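Local coordinates for carbohydrate kinase, FGGY (PDB 3H6E), which probably phosphorylates a sugar or related substrate, with ATP as the likely phosphate donor, as a kinase of the FGGY family, at residues A[9-20]-A[53-64]. Residues are numbered along the deposited sequence; the frame is centred on the assembly and turned at random.
Sequences IVIDLGKTLSKV and TGRWLLDVLSRY
Val20 and Trp56 hold the middle of a packing of a helix against a β-hairpin that illustrates how alternate residues of a β-strand meet one side of a helix. The apolar contacts come first. Val20 CG2 lies 3.5 Å from Trp56 CH2, at the far end of the indole, and the two side chains run past each other in opposite senses. The same methyl also reaches Val60 CG1 (3.8 Å from Val20 CG2), the two valines meeting tip to tip, while CB and CG1 of Val20 lie near Val60 CG2. With CG of Trp56 anti to the backbone N (chi1 169°), the CZ3/CH2 end of the ring reaches Ser18 as well as Val20, CH2 lying 3.4 Å from Ser18 O, and Leu13 CD2 comes up at the ring edge. Replacing the indole of Trp56 by the methyl of an alanine would probably open a gap beside Val20 CG2 and Leu13 CD2 and take away the ring that lies against Ser18. On the partner strand every second side chain meets the helix. Ile9 CG2 touches Leu61 CD2 at 3.9 Å. The Ile11 and Leu57 side chains cross at about a right angle, Ile11 CG2 3.8 Å from Leu57 CD1. Leu13 CD2 slides past Thr53 CG2 at 3.6 Å.

The hydroxyls at this interface bond outside the two segments: Ser18 OG to Arg35 O of strand 29-36, Tyr64 OH to Asp31 OD2 of the same strand, and Thr53 OG1 to Asp49 O, just ahead of its own helix.

Helix 53-63 runs nearly antiparallel to strand 9-13, at 160°, and at 27° to strand 17-20. These strands form the opening β-hairpin of the ASKHA (actin-like ATPase) fold to which FGGY kinases belong. Strand 71-76 continues the sheet beyond strand 9-13 and strand 29-36 flanks the other edge of the hairpin, while Trp156 of helix 152-159 packs against Leu13, Thr53 and Leu57.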
ATOM      1  N   ILE A   9     -14.253 -10.021 -13.060  1.00 40.45           N
ATOM      2  CA  ILE A   9     -13.623  -8.788 -13.512  1.00 41.55           C
ATOM      3  C   ILE A   9     -13.168  -7.918 -12.344  1.00 41.37           C
ATOM      4  O   ILE A   9     -13.945  -7.613 -11.436  1.00 39.12           O
ATOM      5  CB  ILE A   9     -14.574  -7.964 -14.398  1.00 39.87           C
ATOM      6  CG1 ILE A   9     -14.947  -8.752 -15.658  1.00 43.05           C
ATOM      7  CG2 ILE A   9     -13.939  -6.627 -14.756  1.00 38.95           C
ATOM      8  CD1 ILE A   9     -16.119  -8.169 -16.434  1.00 42.70           C
ATOM      9  N   VAL A  10     -11.901  -7.520 -12.373  1.00 40.39           N
ATOM     10  CA  VAL A  10     -11.356  -6.656 -11.339  1.00 39.94           C
ATOM     11  C   VAL A  10     -11.103  -5.255 -11.884  1.00 40.20           C
ATOM     12  O   VAL A  10     -10.443  -5.088 -12.908  1.00 40.11           O
ATOM     13  CB  VAL A  10     -10.036  -7.213 -10.782  1.00 41.86           C
ATOM     14  CG1 VAL A  10      -9.587  -6.395  -9.585  1.00 39.59           C
ATOM     15  CG2 VAL A  10     -10.190  -8.687 -10.410  1.00 39.45           C
ATOM     16  N   ILE A  11     -11.640  -4.249 -11.201  1.00 39.52           N
ATOM     17  CA  ILE A  11     -11.370  -2.860 -11.553  1.00 39.69           C
ATOM     18  C   ILE A  11     -10.416  -2.244 -10.537  1.00 38.70           C
ATOM     19  O   ILE A  11     -10.772  -2.057  -9.375  1.00 35.75           O
ATOM     20  CB  ILE A  11     -12.661  -2.031 -11.641  1.00 36.89           C
ATOM     21  CG1 ILE A  11     -13.725  -2.610 -10.712  1.00 37.58           C
ATOM     22  CG2 ILE A  11     -13.187  -2.019 -13.061  1.00 40.79           C
ATOM     23  CD1 ILE A  11     -15.130  -2.134 -11.023  1.00 39.96           C
ATOM     24  N   ASP A  12      -9.197  -1.947 -10.978  1.00 38.00           N
ATOM     25  CA  ASP A  12      -8.172  -1.414 -10.090  1.00 38.44           C
ATOM     26  C   ASP A  12      -7.856   0.031 -10.435  1.00 38.88           C
ATOM     27  O   ASP A  12      -6.951   0.312 -11.220  1.00 39.95           O
ATOM     28  CB  ASP A  12      -6.900  -2.258 -10.159  1.00 40.53           C
ATOM     29  CG  ASP A  12      -5.924  -1.926  -9.050  1.00 38.75           C
ATOM     30  OD1 ASP A  12      -6.005  -0.809  -8.500  1.00 37.57           O
ATOM     31  OD2 ASP A  12      -5.078  -2.784  -8.724  1.00 41.92           O
ATOM     32  N   LEU A  13      -8.606   0.942  -9.830  1.00 36.62           N
ATOM     33  CA  LEU A  13      -8.454   2.359 -10.101  1.00 38.11           C
ATOM     34  C   LEU A  13      -7.462   2.996  -9.129  1.00 38.56           C
ATOM     35  O   LEU A  13      -7.838   3.725  -8.211  1.00 33.33           O
ATOM     36  CB  LEU A  13      -9.826   3.025 -10.043  1.00 39.53           C
ATOM     37  CG  LEU A  13     -10.779   2.216 -10.933  1.00 39.16           C
ATOM     38  CD1 LEU A  13     -12.221   2.314 -10.484  1.00 37.58           C
ATOM     39  CD2 LEU A  13     -10.629   2.607 -12.397  1.00 37.30           C
ATOM     40  N   GLY A  14      -6.184   2.699  -9.345  1.00 38.06           N
ATOM     41  CA  GLY A  14      -5.124   3.203  -8.497  1.00 37.54           C
ATOM     42  C   GLY A  14      -4.847   4.674  -8.728  1.00 36.91           C
ATOM     43  O   GLY A  14      -5.603   5.363  -9.415  1.00 36.64           O
ATOM     44  N   LYS A  15      -3.747   5.154  -8.161  1.00 34.56           N
ATOM     45  CA  LYS A  15      -3.440   6.575  -8.211  1.00 37.64           C
ATOM     46  C   LYS A  15      -2.813   7.002  -9.536  1.00 38.13           C
ATOM     47  O   LYS A  15      -3.152   8.055 -10.074  1.00 39.71           O
ATOM     48  CB  LYS A  15      -2.549   6.983  -7.034  1.00 35.45           C
ATOM     49  CG  LYS A  15      -2.486   8.485  -6.812  1.00 34.77           C
ATOM     50  CD  LYS A  15      -3.864   9.119  -6.963  1.00 35.49           C
ATOM     51  CE  LYS A  15      -3.884  10.549  -6.437  1.00 34.89           C
ATOM     52  NZ  LYS A  15      -2.801  11.385  -7.028  1.00 35.73           N
ATOM     53  N   THR A  16      -1.904   6.187 -10.061  1.00 37.38           N
ATOM     54  CA  THR A  16      -1.232   6.521 -11.313  1.00 41.80           C
ATOM     55  C   THR A  16      -1.736   5.676 -12.486  1.00 43.80           C
ATOM     56  O   THR A  16      -1.692   6.110 -13.638  1.00 44.74           O
ATOM     57  CB  THR A  16       0.305   6.398 -11.194  1.00 42.11           C
ATOM     58  OG1 THR A  16       0.684   5.019 -11.123  1.00 42.33           O
ATOM     59  CG2 THR A  16       0.802   7.122  -9.950  1.00 41.99           C
ATOM     60  N   LEU A  17      -2.214   4.471 -12.193  1.00 42.62           N
ATOM     61  CA  LEU A  17      -2.718   3.587 -13.241  1.00 44.44           C
ATOM     62  C   LEU A  17      -4.068   2.984 -12.882  1.00 42.88           C
ATOM     63  O   LEU A  17      -4.263   2.486 -11.774  1.00 42.82           O
ATOM     64  CB  LEU A  17      -1.716   2.468 -13.542  1.00 42.25           C
ATOM     65  CG  LEU A  17      -0.433   2.866 -14.275  1.00 45.78           C
ATOM     66  CD1 LEU A  17       0.462   1.653 -14.491  1.00 47.12           C
ATOM     67  CD2 LEU A  17      -0.755   3.539 -15.600  1.00 46.72           C
ATOM     68  N   SER A  18      -4.998   3.037 -13.831  1.00 44.19           N
ATOM     69  CA  SER A  18      -6.276   2.353 -13.692  1.00 43.59           C
ATOM     70  C   SER A  18      -6.317   1.136 -14.615  1.00 44.12           C
ATOM     71  O   SER A  18      -6.110   1.251 -15.822  1.00 44.12           O
ATOM     72  CB  SER A  18      -7.443   3.301 -13.981  1.00 43.40           C
ATOM     73  OG  SER A  18      -7.259   3.994 -15.201  1.00 49.15           O
ATOM     74  N   LYS A  19      -6.571  -0.030 -14.032  1.00 42.87           N
ATOM     75  CA  LYS A  19      -6.521  -1.282 -14.770  1.00 42.60           C
ATOM     76  C   LYS A  19      -7.823  -2.062 -14.637  1.00 42.16           C
ATOM     77  O   LYS A  19      -8.319  -2.277 -13.534  1.00 41.25           O
ATOM     78  CB  LYS A  19      -5.368  -2.148 -14.259  1.00 44.05           C
ATOM     79  CG  LYS A  19      -4.115  -1.369 -13.887  1.00 47.04           C
ATOM     80  CD  LYS A  19      -2.957  -2.305 -13.562  1.00 50.19           C
ATOM     81  CE  LYS A  19      -1.635  -1.550 -13.487  1.00 48.61           C
ATOM     82  NZ  LYS A  19      -0.462  -2.468 -13.382  1.00 42.96           N
ATOM     83  N   VAL A  20      -8.371  -2.486 -15.770  1.00 44.02           N
ATOM     84  CA  VAL A  20      -9.502  -3.400 -15.769  1.00 41.86           C
ATOM     85  C   VAL A  20      -9.030  -4.750 -16.293  1.00 44.55           C
ATOM     86  O   VAL A  20      -8.329  -4.821 -17.304  1.00 45.15           O
ATOM     87  CB  VAL A  20     -10.665  -2.876 -16.621  1.00 42.78           C
ATOM     88  CG1 VAL A  20     -11.842  -3.839 -16.555  1.00 41.68           C
ATOM     89  CG2 VAL A  20     -11.077  -1.487 -16.152  1.00 41.41           C
ATOM     90  N   THR A  53     -13.475   8.561 -15.717  1.00 45.82           N
ATOM     91  CA  THR A  53     -13.039   7.186 -15.510  1.00 45.45           C
ATOM     92  C   THR A  53     -14.233   6.244 -15.597  1.00 46.63           C
ATOM     93  O   THR A  53     -14.124   5.129 -16.116  1.00 46.78           O
ATOM     94  CB  THR A  53     -12.333   7.004 -14.159  1.00 43.70           C
ATOM     95  OG1 THR A  53     -11.064   7.668 -14.195  1.00 43.51           O
ATOM     96  CG2 THR A  53     -12.116   5.527 -13.868  1.00 40.37           C
ATOM     97  N   GLY A  54     -15.373   6.706 -15.091  1.00 44.28           N
ATOM     98  CA  GLY A  54     -16.609   5.955 -15.179  1.00 43.60           C
ATOM     99  C   GLY A  54     -16.926   5.619 -16.621  1.00 46.76           C
ATOM    100  O   GLY A  54     -17.412   4.531 -16.925  1.00 47.41           O
ATOM    101  N   ARG A  55     -16.641   6.561 -17.517  1.00 47.98           N
ATOM    102  CA  ARG A  55     -16.850   6.341 -18.943  1.00 48.43           C
ATOM    103  C   ARG A  55     -15.887   5.292 -19.493  1.00 49.08           C
ATOM    104  O   ARG A  55     -16.318   4.248 -19.977  1.00 50.93           O
ATOM    105  CB  ARG A  55     -16.721   7.651 -19.723  1.00 48.90           C
ATOM    106  CG  ARG A  55     -17.683   8.726 -19.252  1.00 49.39           C
ATOM    107  CD  ARG A  55     -17.588   9.985 -20.099  1.00 49.45           C
ATOM    108  NE  ARG A  55     -18.095  11.156 -19.387  1.00 47.41           N
ATOM    109  CZ  ARG A  55     -17.324  12.128 -18.912  1.00 47.96           C
ATOM    110  NH1 ARG A  55     -16.010  12.073 -19.084  1.00 47.62           N
ATOM    111  NH2 ARG A  55     -17.862  13.161 -18.273  1.00 48.17           N
ATOM    112  N   TRP A  56     -14.587   5.567 -19.411  1.00 48.86           N
ATOM    113  CA  TRP A  56     -13.586   4.631 -19.916  1.00 49.94           C
ATOM    114  C   TRP A  56     -13.905   3.194 -19.523  1.00 50.44           C
ATOM    115  O   TRP A  56     -13.756   2.273 -20.327  1.00 53.22           O
ATOM    116  CB  TRP A  56     -12.185   4.992 -19.414  1.00 49.50           C
ATOM    117  CG  TRP A  56     -11.164   3.912 -19.675  1.00 49.58           C
ATOM    118  CD1 TRP A  56     -10.609   3.583 -20.881  1.00 49.39           C
ATOM    119  CD2 TRP A  56     -10.579   3.022 -18.712  1.00 49.69           C
ATOM    120  NE1 TRP A  56      -9.718   2.547 -20.728  1.00 47.47           N
ATOM    121  CE2 TRP A  56      -9.680   2.185 -19.408  1.00 49.91           C
ATOM    122  CE3 TRP A  56     -10.726   2.852 -17.330  1.00 48.04           C
ATOM    123  CZ2 TRP A  56      -8.932   1.195 -18.769  1.00 49.18           C
ATOM    124  CZ3 TRP A  56      -9.983   1.866 -16.698  1.00 44.95           C
ATOM    125  CH2 TRP A  56      -9.097   1.052 -17.417  1.00 46.45           C
ATOM    126  N   LEU A  57     -14.348   3.005 -18.285  1.00 50.21           N
ATOM    127  CA  LEU A  57     -14.530   1.657 -17.754  1.00 50.02           C
ATOM    128  C   LEU A  57     -15.902   1.060 -18.077  1.00 51.21           C
ATOM    129  O   LEU A  57     -16.137  -0.122 -17.839  1.00 51.78           O
ATOM    130  CB  LEU A  57     -14.220   1.607 -16.253  1.00 49.46           C
ATOM    131  CG  LEU A  57     -15.330   1.646 -15.207  1.00 47.70           C
ATOM    132  CD1 LEU A  57     -15.748   0.234 -14.840  1.00 45.44           C
ATOM    133  CD2 LEU A  57     -14.837   2.382 -13.971  1.00 47.63           C
ATOM    134  N   LEU A  58     -16.801   1.871 -18.626  1.00 51.40           N
ATOM    135  CA  LEU A  58     -18.035   1.340 -19.197  1.00 50.94           C
ATOM    136  C   LEU A  58     -17.781   0.879 -20.628  1.00 51.51           C
ATOM    137  O   LEU A  58     -18.470  -0.004 -21.137  1.00 52.70           O
ATOM    138  CB  LEU A  58     -19.170   2.365 -19.145  1.00 50.73           C
ATOM    139  CG  LEU A  58     -19.988   2.357 -17.852  1.00 51.90           C
ATOM    140  CD1 LEU A  58     -21.168   3.309 -17.947  1.00 50.68           C
ATOM    141  CD2 LEU A  58     -20.460   0.948 -17.521  1.00 49.30           C
ATOM    142  N   ASP A  59     -16.782   1.484 -21.266  1.00 52.39           N
ATOM    143  CA  ASP A  59     -16.318   1.045 -22.579  1.00 51.80           C
ATOM    144  C   ASP A  59     -15.685  -0.330 -22.466  1.00 52.06           C
ATOM    145  O   ASP A  59     -16.166  -1.302 -23.046  1.00 53.79           O
ATOM    146  CB  ASP A  59     -15.278   2.017 -23.141  1.00 51.32           C
ATOM    147  CG  ASP A  59     -15.868   3.361 -23.506  1.00 53.91           C
ATOM    148  OD1 ASP A  59     -17.107   3.442 -23.659  1.00 53.62           O
ATOM    149  OD2 ASP A  59     -15.093   4.334 -23.644  1.00 53.94           O
ATOM    150  N   VAL A  60     -14.594  -0.401 -21.712  1.00 53.06           N
ATOM    151  CA  VAL A  60     -13.833  -1.635 -21.570  1.00 53.59           C
ATOM    152  C   VAL A  60     -14.687  -2.779 -21.029  1.00 53.73           C
ATOM    153  O   VAL A  60     -14.488  -3.936 -21.399  1.00 54.50           O
ATOM    154  CB  VAL A  60     -12.581  -1.425 -20.685  1.00 51.27           C
ATOM    155  CG1 VAL A  60     -12.950  -0.692 -19.414  1.00 52.81           C
ATOM    156  CG2 VAL A  60     -11.908  -2.751 -20.373  1.00 51.90           C
ATOM    157  N   LEU A  61     -15.642  -2.454 -20.162  1.00 53.47           N
ATOM    158  CA  LEU A  61     -16.565  -3.460 -19.645  1.00 52.40           C
ATOM    159  C   LEU A  61     -17.419  -4.041 -20.766  1.00 53.60           C
ATOM    160  O   LEU A  61     -17.753  -5.228 -20.754  1.00 52.49           O
ATOM    161  CB  LEU A  61     -17.465  -2.878 -18.553  1.00 51.46           C
ATOM    162  CG  LEU A  61     -16.896  -2.824 -17.134  1.00 49.77           C
ATOM    163  CD1 LEU A  61     -17.991  -2.458 -16.157  1.00 47.34           C
ATOM    164  CD2 LEU A  61     -16.271  -4.149 -16.751  1.00 49.95           C
ATOM    165  N   SER A  62     -17.770  -3.199 -21.734  1.00 52.61           N
ATOM    166  CA  SER A  62     -18.552  -3.638 -22.883  1.00 53.01           C
ATOM    167  C   SER A  62     -17.814  -4.724 -23.656  1.00 55.35           C
ATOM    168  O   SER A  62     -18.431  -5.619 -24.232  1.00 54.89           O
ATOM    169  CB  SER A  62     -18.867  -2.459 -23.807  1.00 53.61           C
ATOM    170  OG  SER A  62     -19.762  -1.544 -23.194  1.00 53.10           O
ATOM    171  N   ARG A  63     -16.487  -4.642 -23.654  1.00 54.34           N
ATOM    172  CA  ARG A  63     -15.655  -5.572 -24.411  1.00 54.52           C
ATOM    173  C   ARG A  63     -15.778  -7.019 -23.935  1.00 55.93           C
ATOM    174  O   ARG A  63     -15.569  -7.952 -24.710  1.00 57.33           O
ATOM    175  CB  ARG A  63     -14.191  -5.128 -24.379  1.00 55.52           C
ATOM    176  CG  ARG A  63     -13.961  -3.734 -24.942  1.00 57.79           C
ATOM    177  CD  ARG A  63     -12.490  -3.482 -25.240  1.00 57.86           C
ATOM    178  NE  ARG A  63     -12.276  -2.156 -25.814  1.00 60.61           N
ATOM    179  CZ  ARG A  63     -11.989  -1.070 -25.102  1.00 59.33           C
ATOM    180  NH1 ARG A  63     -11.813   0.096 -25.706  1.00 60.67           N
ATOM    181  NH2 ARG A  63     -11.874  -1.150 -23.784  1.00 57.24           N
ATOM    182  N   TYR A  64     -16.118  -7.208 -22.663  1.00 56.45           N
ATOM    183  CA  TYR A  64     -16.191  -8.549 -22.092  1.00 55.59           C
ATOM    184  C   TYR A  64     -17.628  -9.051 -21.969  1.00 55.26           C
ATOM    185  O   TYR A  64     -17.964  -9.751 -21.017  1.00 57.37           O
ATOM    186  CB  TYR A  64     -15.517  -8.585 -20.716  1.00 55.22           C
ATOM    187  CG  TYR A  64     -14.152  -7.933 -20.666  1.00 54.41           C
ATOM    188  CD1 TYR A  64     -13.032  -8.576 -21.175  1.00 53.78           C
ATOM    189  CD2 TYR A  64     -13.983  -6.677 -20.095  1.00 55.63           C
ATOM    190  CE1 TYR A  64     -11.781  -7.985 -21.126  1.00 55.28           C
ATOM    191  CE2 TYR A  64     -12.737  -6.076 -20.041  1.00 54.87           C
ATOM    192  CZ  TYR A  64     -11.640  -6.733 -20.557  1.00 55.88           C
ATOM    193  OH  TYR A  64     -10.400  -6.137 -20.506  1.00 53.54           O
TER